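Local atomic coordinates of histone-lysine N-methyltransferase family member SUVH9 (Arabidopsis thaliana, PDB entry 4NJ5), a protein that acts in gene silencing without methyltransferase activity of its own, and may bind methylated DNA and recruit RNA polymerase V to chromatin. Residues S300-V305 and H338-A343; I322-N327 and C350-T355; G328-Q333 and N468-F473; G358-L363 and A383-C388. All coordinates share one frame; numbering follows the deposited sequence.

Interaction 1 (S300-V305 and H338-A343). With ZN (zinc ion), chain B; ZN (zinc ion), chain D; ZN (zinc ion), chain C.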
loop_
_atom_site.group_PDB
_atom_site.type_symbol
_atom_site.label_atom_id
_atom_site.label_comp_id
_atom_site.label_asym_id
_atom_site.label_seq_id
_atom_site.Cartn_x
_atom_site.Cartn_y
_atom_site.Cartn_z
ATOM N N SER A 300 -22.160 23.259 -13.877
ATOM C CA SER A 300 -21.782 22.833 -15.205
ATOM C C SER A 300 -20.806 21.653 -15.155
ATOM O O SER A 300 -19.996 21.557 -14.240
ATOM C CB SER A 300 -21.154 24.008 -15.933
ATOM O OG SER A 300 -20.273 24.668 -15.050
ATOM N N GLY A 301 -20.898 20.768 -16.147
ATOM C CA GLY A 301 -20.041 19.603 -16.232
ATOM C C GLY A 301 -19.133 19.671 -17.440
ATOM O O GLY A 301 -19.357 20.476 -18.349
ATOM N N CYS A 302 -18.099 18.836 -17.455
ATOM C CA CYS A 302 -17.234 18.765 -18.624
ATOM C C CYS A 302 -17.898 17.940 -19.727
ATOM O O CYS A 302 -18.916 17.280 -19.497
ATOM C CB CYS A 302 -15.862 18.194 -18.263
ATOM S SG CYS A 302 -15.900 16.478 -17.749
ATOM N N ASP A 303 -17.313 17.984 -20.920
ATOM C CA ASP A 303 -17.881 17.322 -22.091
ATOM C C ASP A 303 -16.976 16.210 -22.621
ATOM O O ASP A 303 -16.889 15.995 -23.830
ATOM C CB ASP A 303 -18.142 18.352 -23.193
ATOM C CG ASP A 303 -16.889 19.118 -23.591
ATOM O OD1 ASP A 303 -15.829 18.907 -22.965
ATOM O OD2 ASP A 303 -16.965 19.943 -24.525
ATOM N N CYS A 304 -16.309 15.506 -21.709
ATOM C CA CYS A 304 -15.330 14.485 -22.080
ATOM C C CYS A 304 -15.972 13.127 -22.322
ATOM O O CYS A 304 -15.804 12.202 -21.529
ATOM C CB CYS A 304 -14.256 14.360 -20.998
ATOM S SG CYS A 304 -13.356 15.883 -20.711
ATOM N N VAL A 305 -16.680 13.008 -23.441
ATOM C CA VAL A 305 -17.477 11.820 -23.739
ATOM C C VAL A 305 -16.678 10.514 -23.805
ATOM O O VAL A 305 -17.262 9.431 -23.814
ATOM C CB VAL A 305 -18.271 12.007 -25.041
ATOM C CG1 VAL A 305 -19.194 13.210 -24.916
ATOM C CG2 VAL A 305 -17.322 12.182 -26.215
ATOM N N HIS A 338 -12.537 18.164 -6.992
ATOM C CA HIS A 338 -13.787 18.215 -7.743
ATOM C C HIS A 338 -13.867 17.033 -8.703
ATOM O O HIS A 338 -13.238 17.038 -9.764
ATOM C CB HIS A 338 -13.899 19.524 -8.531
ATOM C CG HIS A 338 -13.895 20.755 -7.678
ATOM N ND1 HIS A 338 -15.050 21.340 -7.210
ATOM C CD2 HIS A 338 -12.873 21.517 -7.220
ATOM C CE1 HIS A 338 -14.743 22.409 -6.493
ATOM N NE2 HIS A 338 -13.429 22.538 -6.486
ATOM N N GLU A 339 -14.630 16.013 -8.322
ATOM C CA GLU A 339 -14.867 14.880 -9.208
ATOM C C GLU A 339 -15.975 15.223 -10.190
ATOM O O GLU A 339 -16.758 16.140 -9.952
ATOM C CB GLU A 339 -15.228 13.620 -8.412
ATOM C CG GLU A 339 -14.033 12.956 -7.746
ATOM C CD GLU A 339 -14.378 11.640 -7.069
ATOM O OE1 GLU A 339 -15.498 11.122 -7.280
ATOM O OE2 GLU A 339 -13.517 11.125 -6.326
ATOM N N CYS A 340 -16.036 14.496 -11.298
ATOM C CA CYS A 340 -17.118 14.683 -12.252
ATOM C C CYS A 340 -18.436 14.219 -11.651
ATOM O O CYS A 340 -18.470 13.267 -10.873
ATOM C CB CYS A 340 -16.830 13.925 -13.540
ATOM S SG CYS A 340 -15.336 14.475 -14.371
ATOM N N GLY A 341 -19.517 14.902 -12.011
ATOM C CA GLY A 341 -20.840 14.546 -11.531
ATOM C C GLY A 341 -21.826 14.324 -12.663
ATOM O O GLY A 341 -21.428 14.103 -13.810
ATOM N N SER A 342 -23.116 14.392 -12.340
ATOM C CA SER A 342 -24.165 14.128 -13.317
ATOM C C SER A 342 -24.176 15.153 -14.448
ATOM O O SER A 342 -24.634 14.862 -15.552
ATOM C CB SER A 342 -25.537 14.062 -12.637
ATOM O OG SER A 342 -25.824 15.260 -11.936
ATOM N N ALA A 343 -23.668 16.350 -14.175
ATOM C CA ALA A 343 -23.591 17.382 -15.202
ATOM C C ALA A 343 -22.492 17.079 -16.227
ATOM O O ALA A 343 -22.501 17.615 -17.334
ATOM C CB ALA A 343 -23.388 18.756 -14.575
HETATM ZN ZN ZN B . -16.175 16.410 -15.443
HETATM ZN ZN ZN D . -13.452 16.219 -18.430
HETATM ZN ZN ZN C . -14.758 13.086 -16.243
#
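G301 and A343 bring the two backbones closest, with their CA atoms 4.3 Å apart. Neither segment is helix or strand, and no hydrogen bond links them directly. What the main chains share is a CA-H...O contact, in which G301 CA lies 3.3 Å from A343 O with an angle of 145° at the hydrogen. The CB of A343 points at the same place and packs 3.6 Å from G301 N. A side chain at G301 would run into the carbonyl carbon of A343, so this close pass depends on a glycine.

The firmer link runs through sulfur and metal. C302 SG sits between its own backbone N and carbonyl carbon (chi1 66°), and it binds two zinc ions, the one of chain B at 2.3 Å and the one of chain D at 2.6 Å. From the other segment C340 SG, placed beside its backbone N, reaches the same chain B zinc at 2.4 Å and bridges on to the zinc of chain C, also at 2.4 Å. The two sulfurs are 4.0 Å apart, a spacing set by the ion they share. C304 SG binds only one of the three ions, the chain D zinc.

C314 and C344 complete the chain B site, C308 and C312 the chain D site, and C308, C346 and C350 the chain C site. C308 is thus the third bridging thiolate beside C302 and C340. Nine cysteines around three zinc ions, with a sulfur bridging each pair of metals, make up the triangular zinc cluster of the pre-SET domain.

Interaction 2 (I322-N327 and C350-T355). With ZN (zinc ion), chain C.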
loop_
_atom_site.group_PDB
_atom_site.type_symbol
_atom_site.label_atom_id
_atom_site.label_comp_id
_atom_site.label_asym_id
_atom_site.label_seq_id
_atom_site.Cartn_x
_atom_site.Cartn_y
_atom_site.Cartn_z
ATOM N N ILE A 322 -6.134 17.159 -12.767
ATOM C CA ILE A 322 -7.056 16.122 -12.330
ATOM C C ILE A 322 -6.419 15.336 -11.190
ATOM O O ILE A 322 -5.284 14.880 -11.300
ATOM C CB ILE A 322 -7.406 15.166 -13.482
ATOM C CG1 ILE A 322 -8.048 15.931 -14.639
ATOM C CG2 ILE A 322 -8.345 14.074 -13.002
ATOM C CD1 ILE A 322 -9.469 16.372 -14.365
ATOM N N ALA A 323 -7.156 15.186 -10.094
ATOM C CA ALA A 323 -6.619 14.594 -8.870
ATOM C C ALA A 323 -6.021 13.193 -9.036
ATOM O O ALA A 323 -5.087 12.835 -8.326
ATOM C CB ALA A 323 -7.677 14.587 -7.780
ATOM N N TYR A 324 -6.552 12.404 -9.965
ATOM C CA TYR A 324 -6.179 10.994 -10.042
ATOM C C TYR A 324 -5.545 10.608 -11.369
ATOM O O TYR A 324 -5.803 11.237 -12.396
ATOM C CB TYR A 324 -7.401 10.106 -9.804
ATOM C CG TYR A 324 -8.332 10.609 -8.731
ATOM C CD1 TYR A 324 -8.156 10.247 -7.402
ATOM C CD2 TYR A 324 -9.396 11.440 -9.047
ATOM C CE1 TYR A 324 -9.015 10.702 -6.420
ATOM C CE2 TYR A 324 -10.259 11.900 -8.073
ATOM C CZ TYR A 324 -10.066 11.528 -6.761
ATOM O OH TYR A 324 -10.927 11.990 -5.788
ATOM N N ASP A 325 -4.720 9.561 -11.340
ATOM C CA ASP A 325 -4.185 8.983 -12.568
ATOM C C ASP A 325 -5.227 8.056 -13.196
ATOM O O ASP A 325 -6.369 8.005 -12.733
ATOM C CB ASP A 325 -2.837 8.268 -12.333
ATOM C CG ASP A 325 -2.941 7.051 -11.405
ATOM O OD1 ASP A 325 -4.059 6.613 -11.055
ATOM O OD2 ASP A 325 -1.874 6.511 -11.037
ATOM N N TYR A 326 -4.841 7.320 -14.232
ATOM C CA TYR A 326 -5.791 6.440 -14.912
ATOM C C TYR A 326 -6.031 5.116 -14.187
ATOM O O TYR A 326 -6.783 4.270 -14.668
ATOM C CB TYR A 326 -5.370 6.200 -16.366
ATOM C CG TYR A 326 -5.557 7.420 -17.233
ATOM C CD1 TYR A 326 -6.760 7.649 -17.898
ATOM C CD2 TYR A 326 -4.541 8.357 -17.373
ATOM C CE1 TYR A 326 -6.940 8.772 -18.686
ATOM C CE2 TYR A 326 -4.712 9.482 -18.157
ATOM C CZ TYR A 326 -5.911 9.685 -18.812
ATOM O OH TYR A 326 -6.078 10.804 -19.594
ATOM N N ASN A 327 -5.401 4.943 -13.031
ATOM C CA ASN A 327 -5.586 3.733 -12.239
ATOM C C ASN A 327 -6.421 4.029 -10.994
ATOM O O ASN A 327 -6.626 3.161 -10.142
ATOM C CB ASN A 327 -4.232 3.136 -11.853
ATOM C CG ASN A 327 -4.320 1.666 -11.485
ATOM O OD1 ASN A 327 -5.177 0.938 -11.988
ATOM N ND2 ASN A 327 -3.428 1.221 -10.605
ATOM N N CYS A 350 -14.514 7.168 -16.380
ATOM C CA CYS A 350 -13.645 8.342 -16.317
ATOM C C CYS A 350 -12.761 8.348 -15.067
ATOM O O CYS A 350 -13.217 8.024 -13.970
ATOM C CB CYS A 350 -14.467 9.629 -16.362
ATOM S SG CYS A 350 -13.494 11.100 -15.986
ATOM N N ARG A 351 -11.500 8.731 -15.240
ATOM C CA ARG A 351 -10.539 8.733 -14.136
ATOM C C ARG A 351 -10.873 9.751 -13.043
ATOM O O ARG A 351 -10.297 9.712 -11.959
ATOM C CB ARG A 351 -9.120 8.982 -14.652
ATOM C CG ARG A 351 -8.862 10.411 -15.112
ATOM C CD ARG A 351 -7.407 10.600 -15.514
ATOM N NE ARG A 351 -7.192 11.854 -16.230
ATOM C CZ ARG A 351 -6.311 12.781 -15.869
ATOM N NH1 ARG A 351 -5.556 12.601 -14.796
ATOM N NH2 ARG A 351 -6.186 13.891 -16.582
ATOM N N ASN A 352 -11.796 10.664 -13.323
ATOM C CA ASN A 352 -12.157 11.671 -12.336
ATOM C C ASN A 352 -13.440 11.314 -11.584
ATOM O O ASN A 352 -14.193 12.192 -11.156
ATOM C CB ASN A 352 -12.267 13.057 -12.981
ATOM C CG ASN A 352 -12.119 14.178 -11.970
ATOM O OD1 ASN A 352 -11.441 14.024 -10.952
ATOM N ND2 ASN A 352 -12.768 15.308 -12.237
ATOM N N ARG A 353 -13.678 10.015 -11.424
ATOM C CA ARG A 353 -14.847 9.529 -10.692
ATOM C C ARG A 353 -14.459 8.456 -9.675
ATOM O O ARG A 353 -15.123 7.433 -9.568
ATOM C CB ARG A 353 -15.899 8.972 -11.660
ATOM C CG ARG A 353 -16.534 10.001 -12.590
ATOM C CD ARG A 353 -17.639 9.367 -13.432
ATOM N NE ARG A 353 -18.238 10.297 -14.390
ATOM C CZ ARG A 353 -19.276 11.088 -14.121
ATOM N NH1 ARG A 353 -19.826 11.076 -12.915
ATOM N NH2 ARG A 353 -19.763 11.895 -15.056
ATOM N N VAL A 354 -13.390 8.698 -8.923
ATOM C CA VAL A 354 -12.855 7.690 -8.009
ATOM C C VAL A 354 -13.706 7.453 -6.756
ATOM O O VAL A 354 -14.241 6.361 -6.568
ATOM C CB VAL A 354 -11.397 8.014 -7.606
ATOM C CG1 VAL A 354 -10.898 7.039 -6.544
ATOM C CG2 VAL A 354 -10.500 7.969 -8.828
ATOM N N THR A 355 -13.835 8.470 -5.907
ATOM C CA THR A 355 -14.452 8.286 -4.592
ATOM C C THR A 355 -15.965 8.046 -4.629
ATOM O O THR A 355 -16.525 7.476 -3.691
ATOM C CB THR A 355 -14.137 9.457 -3.632
ATOM O OG1 THR A 355 -14.778 10.651 -4.096
ATOM C CG2 THR A 355 -12.634 9.687 -3.543
HETATM ZN ZN ZN C . -14.758 13.086 -16.243
HETATM O O HOH W 1 -3.881 14.597 -13.962
HETATM O O HOH W 2 -9.665 15.951 -10.054
#
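R351 reaches out of a type I turn (C350 to R353) and lodges its guanidinium between I322 and Y326, joining two loops of the pre-SET domain beside its zinc cluster.

Polar bonds fix the group. R351 NH1 donates to Y324 O at 2.8 Å, with a C=O...donor angle of 163°, and gives a proton to a water that bonds to I322 O. R351 NE donates to C308 O and NH2 to G309 O. An alanine in place of R351 would probably leave the carbonyls of Y324, C308 and G309 without this shared donor and open a gap between I322 and Y326.

Packing over flat faces comes second. I322 CB lies over one guanidinium face, Y326 CE2 over the opposite one, and the tyrosine ring is turned only 24° from the guanidinium plane. R351 CD stands 3.6 Å above the centre of that ring, a CH-pi contact. A similar one forms at Y324, where V354 CG2 is 3.5 Å from the ring centroid, while A323 CB covers the other face.

The turn is tied to the metal site. C350 SG, anti to its backbone N (chi1 169°), binds the chain C zinc at 2.4 Å and accepts from N352 N. N352 ND2 donates to H338 O; OD1 lies at the Y324 ring edge, in plane, and takes a proton from a water 2.8 Å away that accepts from A323 N.

Interaction 3 (G328-Q333 and N468-F473)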
loop_
_atom_site.group_PDB
_atom_site.type_symbol
_atom_site.label_atom_id
_atom_site.label_comp_id
_atom_site.label_asym_id
_atom_site.label_seq_id
_atom_site.Cartn_x
_atom_site.Cartn_y
_atom_site.Cartn_z
ATOM N N GLY A 328 -6.900 5.266 -10.897
ATOM C CA GLY A 328 -7.730 5.691 -9.782
ATOM C C GLY A 328 -6.930 6.134 -8.572
ATOM O O GLY A 328 -7.474 6.294 -7.480
ATOM N N THR A 329 -5.632 6.344 -8.773
ATOM C CA THR A 329 -4.711 6.637 -7.677
ATOM C C THR A 329 -4.491 8.137 -7.504
ATOM O O THR A 329 -4.265 8.855 -8.478
ATOM C CB THR A 329 -3.347 5.946 -7.908
ATOM O OG1 THR A 329 -3.556 4.559 -8.198
ATOM C CG2 THR A 329 -2.459 6.072 -6.682
ATOM N N LEU A 330 -4.562 8.607 -6.261
ATOM C CA LEU A 330 -4.285 10.010 -5.964
ATOM C C LEU A 330 -2.844 10.349 -6.338
ATOM O O LEU A 330 -1.915 9.643 -5.949
ATOM C CB LEU A 330 -4.529 10.320 -4.483
ATOM C CG LEU A 330 -4.332 11.791 -4.088
ATOM C CD1 LEU A 330 -5.399 12.667 -4.727
ATOM C CD2 LEU A 330 -4.324 11.976 -2.575
ATOM N N ILE A 331 -2.665 11.429 -7.094
ATOM C CA ILE A 331 -1.336 11.857 -7.523
ATOM C C ILE A 331 -0.637 12.684 -6.441
ATOM O O ILE A 331 0.500 12.396 -6.065
ATOM C CB ILE A 331 -1.400 12.657 -8.840
ATOM C CG1 ILE A 331 -2.024 11.807 -9.953
ATOM C CG2 ILE A 331 -0.009 13.130 -9.244
ATOM C CD1 ILE A 331 -2.326 12.575 -11.231
ATOM N N ARG A 332 -1.328 13.709 -5.946
ATOM C CA ARG A 332 -0.828 14.546 -4.858
ATOM C C ARG A 332 -1.996 15.037 -3.997
ATOM O O ARG A 332 -3.137 15.031 -4.451
ATOM C CB ARG A 332 -0.054 15.744 -5.413
ATOM C CG ARG A 332 -0.874 16.668 -6.316
ATOM C CD ARG A 332 -0.002 17.762 -6.921
ATOM N NE ARG A 332 1.394 17.343 -6.988
ATOM C CZ ARG A 332 1.953 16.727 -8.025
ATOM N NH1 ARG A 332 1.245 16.458 -9.112
ATOM N NH2 ARG A 332 3.229 16.384 -7.973
ATOM N N GLN A 333 -1.715 15.455 -2.764
ATOM C CA GLN A 333 -2.727 16.075 -1.906
ATOM C C GLN A 333 -3.200 17.411 -2.492
ATOM O O GLN A 333 -2.420 18.138 -3.108
ATOM C CB GLN A 333 -2.175 16.325 -0.490
ATOM C CG GLN A 333 -1.929 15.077 0.356
ATOM C CD GLN A 333 -1.588 15.416 1.803
ATOM O OE1 GLN A 333 -2.029 16.438 2.333
ATOM N NE2 GLN A 333 -0.799 14.560 2.446
ATOM N N ASN A 468 -1.192 6.017 8.525
ATOM C CA ASN A 468 -0.975 5.473 7.190
ATOM C C ASN A 468 -2.133 5.799 6.250
ATOM O O ASN A 468 -2.219 5.268 5.142
ATOM C CB ASN A 468 -0.728 3.959 7.239
ATOM C CG ASN A 468 -1.816 3.203 7.991
ATOM O OD1 ASN A 468 -2.840 3.771 8.376
ATOM N ND2 ASN A 468 -1.595 1.907 8.197
ATOM N N VAL A 469 -3.026 6.673 6.707
ATOM C CA VAL A 469 -4.180 7.087 5.917
ATOM C C VAL A 469 -4.328 8.605 5.927
ATOM O O VAL A 469 -4.330 9.230 6.988
ATOM C CB VAL A 469 -5.486 6.463 6.449
ATOM C CG1 VAL A 469 -6.679 6.966 5.649
ATOM C CG2 VAL A 469 -5.412 4.940 6.407
ATOM N N ILE A 470 -4.449 9.196 4.741
ATOM C CA ILE A 470 -4.649 10.635 4.634
ATOM C C ILE A 470 -6.083 10.982 4.269
ATOM O O ILE A 470 -6.849 10.137 3.786
ATOM C CB ILE A 470 -3.716 11.285 3.593
ATOM C CG1 ILE A 470 -4.042 10.771 2.190
ATOM C CG2 ILE A 470 -2.254 11.051 3.956
ATOM C CD1 ILE A 470 -3.378 11.558 1.083
ATOM N N VAL A 471 -6.424 12.247 4.489
ATOM C CA VAL A 471 -7.762 12.754 4.233
ATOM C C VAL A 471 -7.752 13.712 3.042
ATOM O O VAL A 471 -6.827 14.512 2.886
ATOM C CB VAL A 471 -8.304 13.488 5.480
ATOM C CG1 VAL A 471 -9.641 14.151 5.187
ATOM C CG2 VAL A 471 -8.421 12.525 6.652
ATOM N N GLN A 472 -8.776 13.609 2.197
ATOM C CA GLN A 472 -9.008 14.578 1.130
ATOM C C GLN A 472 -10.474 14.993 1.115
ATOM O O GLN A 472 -11.367 14.155 1.261
ATOM C CB GLN A 472 -8.630 13.991 -0.233
ATOM C CG GLN A 472 -7.143 13.709 -0.420
ATOM C CD GLN A 472 -6.324 14.965 -0.659
ATOM O OE1 GLN A 472 -6.063 15.344 -1.806
ATOM N NE2 GLN A 472 -5.906 15.614 0.426
ATOM N N PHE A 473 -10.724 16.286 0.936
ATOM C CA PHE A 473 -12.090 16.775 0.797
ATOM C C PHE A 473 -12.537 16.718 -0.666
ATOM O O PHE A 473 -11.899 17.302 -1.546
ATOM C CB PHE A 473 -12.232 18.190 1.372
ATOM C CG PHE A 473 -12.013 18.264 2.861
ATOM C CD1 PHE A 473 -12.845 17.577 3.733
ATOM C CD2 PHE A 473 -10.978 19.021 3.389
ATOM C CE1 PHE A 473 -12.645 17.638 5.106
ATOM C CE2 PHE A 473 -10.774 19.089 4.762
ATOM C CZ PHE A 473 -11.609 18.396 5.620
HETATM O O HOH W 3 -4.467 18.053 1.925
#
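Q333 and Q472 lose the most surface here, followed by I470, where a loop of the pre-SET region packs against strand 469-475 of the SET-domain sheet. The backbones stay well apart, the closest CA atoms being those of Q333 and Q472 at 7.1 Å, so side chains make the contact and no direct hydrogen bond crosses it.

Q472 points at the loop and bends at chi2 (-76°), which turns its CD back. Its OE1 comes 3.4 Å from Q333 CA and accepts from the backbone N of K334, while NE2 donates to V471 O at 2.8 Å, nearly straight at 170° and in the amide plane. With both ends of the amide held, its rotation is fixed. An alanine in place of Q472 would probably leave K334 N without this acceptor and L330 without the CG it packs on.

Q333 crosses Q472 at about a right angle, the two amide planes 67° apart. Q333 CG lies 3.9 Å from I470 CD1, and beyond it the extended chain carries NE2 to S418 O.

I470 completes the apolar side. Its CD1 also touches L330 CD2, at 3.8 Å, and that leucine methyl lies 3.9 Å from Q472 CG, so L330 CD2 touches both strand side chains. A water joins the two amides indirectly, donating to Q333 OE1 at 3.0 Å and weakly accepting from Q472 NE2 at 3.2 Å.

Interaction 4 (G358-L363 and A383-C388)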
loop_
_atom_site.group_PDB
_atom_site.type_symbol
_atom_site.label_atom_id
_atom_site.label_comp_id
_atom_site.label_asym_id
_atom_site.label_seq_id
_atom_site.Cartn_x
_atom_site.Cartn_y
_atom_site.Cartn_z
ATOM N N GLY A 358 -17.469 4.521 -3.973
ATOM C CA GLY A 358 -17.649 4.003 -2.626
ATOM C C GLY A 358 -16.692 2.870 -2.294
ATOM O O GLY A 358 -15.875 2.481 -3.125
ATOM N N LEU A 359 -16.797 2.343 -1.077
ATOM C CA LEU A 359 -15.917 1.274 -0.613
ATOM C C LEU A 359 -15.968 0.053 -1.532
ATOM O O LEU A 359 -17.043 -0.364 -1.965
ATOM C CB LEU A 359 -16.270 0.872 0.821
ATOM C CG LEU A 359 -15.582 -0.378 1.386
ATOM C CD1 LEU A 359 -14.085 -0.155 1.565
ATOM C CD2 LEU A 359 -16.225 -0.817 2.699
ATOM N N ARG A 360 -14.796 -0.505 -1.828
ATOM C CA ARG A 360 -14.685 -1.674 -2.694
ATOM C C ARG A 360 -13.708 -2.696 -2.113
ATOM O O ARG A 360 -13.571 -3.804 -2.635
ATOM C CB ARG A 360 -14.207 -1.261 -4.085
ATOM C CG ARG A 360 -12.713 -0.993 -4.150
ATOM C CD ARG A 360 -12.347 -0.141 -5.353
ATOM N NE ARG A 360 -10.943 0.267 -5.327
ATOM C CZ ARG A 360 -10.466 1.264 -4.588
ATOM N NH1 ARG A 360 -11.274 1.958 -3.797
ATOM N NH2 ARG A 360 -9.175 1.562 -4.632
ATOM N N ASN A 361 -13.020 -2.310 -1.043
ATOM C CA ASN A 361 -12.087 -3.204 -0.365
ATOM C C ASN A 361 -12.747 -3.932 0.802
ATOM O O ASN A 361 -13.669 -3.410 1.428
ATOM C CB ASN A 361 -10.866 -2.425 0.126
ATOM C CG ASN A 361 -9.950 -2.008 -1.004
ATOM O OD1 ASN A 361 -9.813 -0.822 -1.299
ATOM N ND2 ASN A 361 -9.315 -2.984 -1.647
ATOM N N ARG A 362 -12.280 -5.139 1.095
ATOM C CA ARG A 362 -12.839 -5.896 2.207
ATOM C C ARG A 362 -12.124 -5.514 3.501
ATOM O O ARG A 362 -10.924 -5.749 3.657
ATOM C CB ARG A 362 -12.751 -7.402 1.944
ATOM C CG ARG A 362 -13.646 -8.251 2.842
ATOM C CD ARG A 362 -13.711 -9.704 2.367
ATOM N NE ARG A 362 -14.776 -9.939 1.395
ATOM C CZ ARG A 362 -14.636 -9.811 0.079
ATOM N NH1 ARG A 362 -15.665 -10.050 -0.723
ATOM N NH2 ARG A 362 -13.471 -9.442 -0.438
ATOM N N LEU A 363 -12.866 -4.907 4.420
ATOM C CA LEU A 363 -12.290 -4.426 5.667
ATOM C C LEU A 363 -12.823 -5.184 6.877
ATOM O O LEU A 363 -13.845 -5.877 6.806
ATOM C CB LEU A 363 -12.569 -2.934 5.842
ATOM C CG LEU A 363 -12.173 -2.019 4.687
ATOM C CD1 LEU A 363 -12.617 -0.591 4.976
ATOM C CD2 LEU A 363 -10.676 -2.087 4.449
ATOM N N ALA A 383 -0.172 2.787 -2.284
ATOM C CA ALA A 383 0.014 4.198 -1.977
ATOM C C ALA A 383 -0.846 5.092 -2.858
ATOM O O ALA A 383 -0.799 4.993 -4.082
ATOM C CB ALA A 383 1.481 4.572 -2.121
ATOM N N GLY A 384 -1.634 5.957 -2.227
ATOM C CA GLY A 384 -2.459 6.907 -2.952
ATOM C C GLY A 384 -3.811 6.367 -3.381
ATOM O O GLY A 384 -4.594 7.076 -4.012
ATOM N N ALA A 385 -4.092 5.112 -3.041
ATOM C CA ALA A 385 -5.366 4.493 -3.413
ATOM C C ALA A 385 -6.506 4.920 -2.491
ATOM O O ALA A 385 -6.298 5.167 -1.303
ATOM C CB ALA A 385 -5.239 2.981 -3.424
ATOM N N PHE A 386 -7.713 5.000 -3.047
ATOM C CA PHE A 386 -8.904 5.348 -2.276
ATOM C C PHE A 386 -9.397 4.151 -1.482
ATOM O O PHE A 386 -9.538 3.053 -2.018
ATOM C CB PHE A 386 -10.013 5.855 -3.200
ATOM C CG PHE A 386 -11.362 5.979 -2.532
ATOM C CD1 PHE A 386 -11.573 6.906 -1.525
ATOM C CD2 PHE A 386 -12.423 5.178 -2.929
ATOM C CE1 PHE A 386 -12.819 7.028 -0.916
ATOM C CE2 PHE A 386 -13.668 5.294 -2.329
ATOM C CZ PHE A 386 -13.867 6.222 -1.321
ATOM N N ILE A 387 -9.664 4.363 -0.200
ATOM C CA ILE A 387 -10.121 3.283 0.660
ATOM C C ILE A 387 -11.638 3.343 0.830
ATOM O O ILE A 387 -12.362 2.452 0.384
ATOM C CB ILE A 387 -9.407 3.324 2.030
ATOM C CG1 ILE A 387 -7.894 3.184 1.832
ATOM C CG2 ILE A 387 -9.929 2.229 2.946
ATOM C CD1 ILE A 387 -7.073 3.443 3.082
ATOM N N CYS A 388 -12.111 4.413 1.456
ATOM C CA CYS A 388 -13.527 4.589 1.725
ATOM C C CYS A 388 -13.770 6.018 2.176
ATOM O O CYS A 388 -12.826 6.757 2.467
ATOM C CB CYS A 388 -13.973 3.650 2.839
ATOM S SG CYS A 388 -13.158 4.007 4.410
HETATM O O HOH W 4 -12.259 0.936 -1.589
HETATM O O HOH W 5 -8.080 0.530 -2.547
#
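Strand 386-389, an outermost strand of the SET-domain sheet that also holds strand 469-475, is met by the loop G358-L363, chiefly through R360 and F386. R360 NH1 donates to F386 O at 2.7 Å, from 41° out of the carbonyl plane, and NH2 adds a weak bond to the same oxygen at 3.0 Å. The guanidinium and F386 ring planes are 7° apart, and R360 NH1 lies 3.5 Å from F386 CD2. Over the centre of the guanidinium lies N361 OD1, 3.9 Å above its plane.

The loop runs beside the strand and leads into strand 363-367, which belongs to a second sheet. L359 forms the closest backbone pair with C388 and packs its CD1 4.0 Å from C388 CB. N361 ND2 is held by D379, and a water donates to both N361 OD1 and F386 O, bridging the segments. A second water accepts from R360 N at 2.9 Å. The F386 ring edge at CE2 comes 3.7 Å from G358 O.

Overall arrangement
The four contacts run from the zinc cluster into the body of the SET domain. Centres of interactions 1 and 2 are about 12 Å apart, and both touch the chain C zinc; E339 of interaction 1 probably hydrogen-bonds to T355 and Y324 of interaction 2. Interaction 3 lies about 11 Å from both 2 and 4, whereas 1 and 4 are about 23 Å apart and do not touch. Interactions 1, 2 and 3 interleave along the chain, and 4 falls between the two halves of 3. Strands 469-475 and 386-389 belong to one sheet, and L330 N probably bonds to G384 O, so the pre-SET loops join the metal cluster to that sheet.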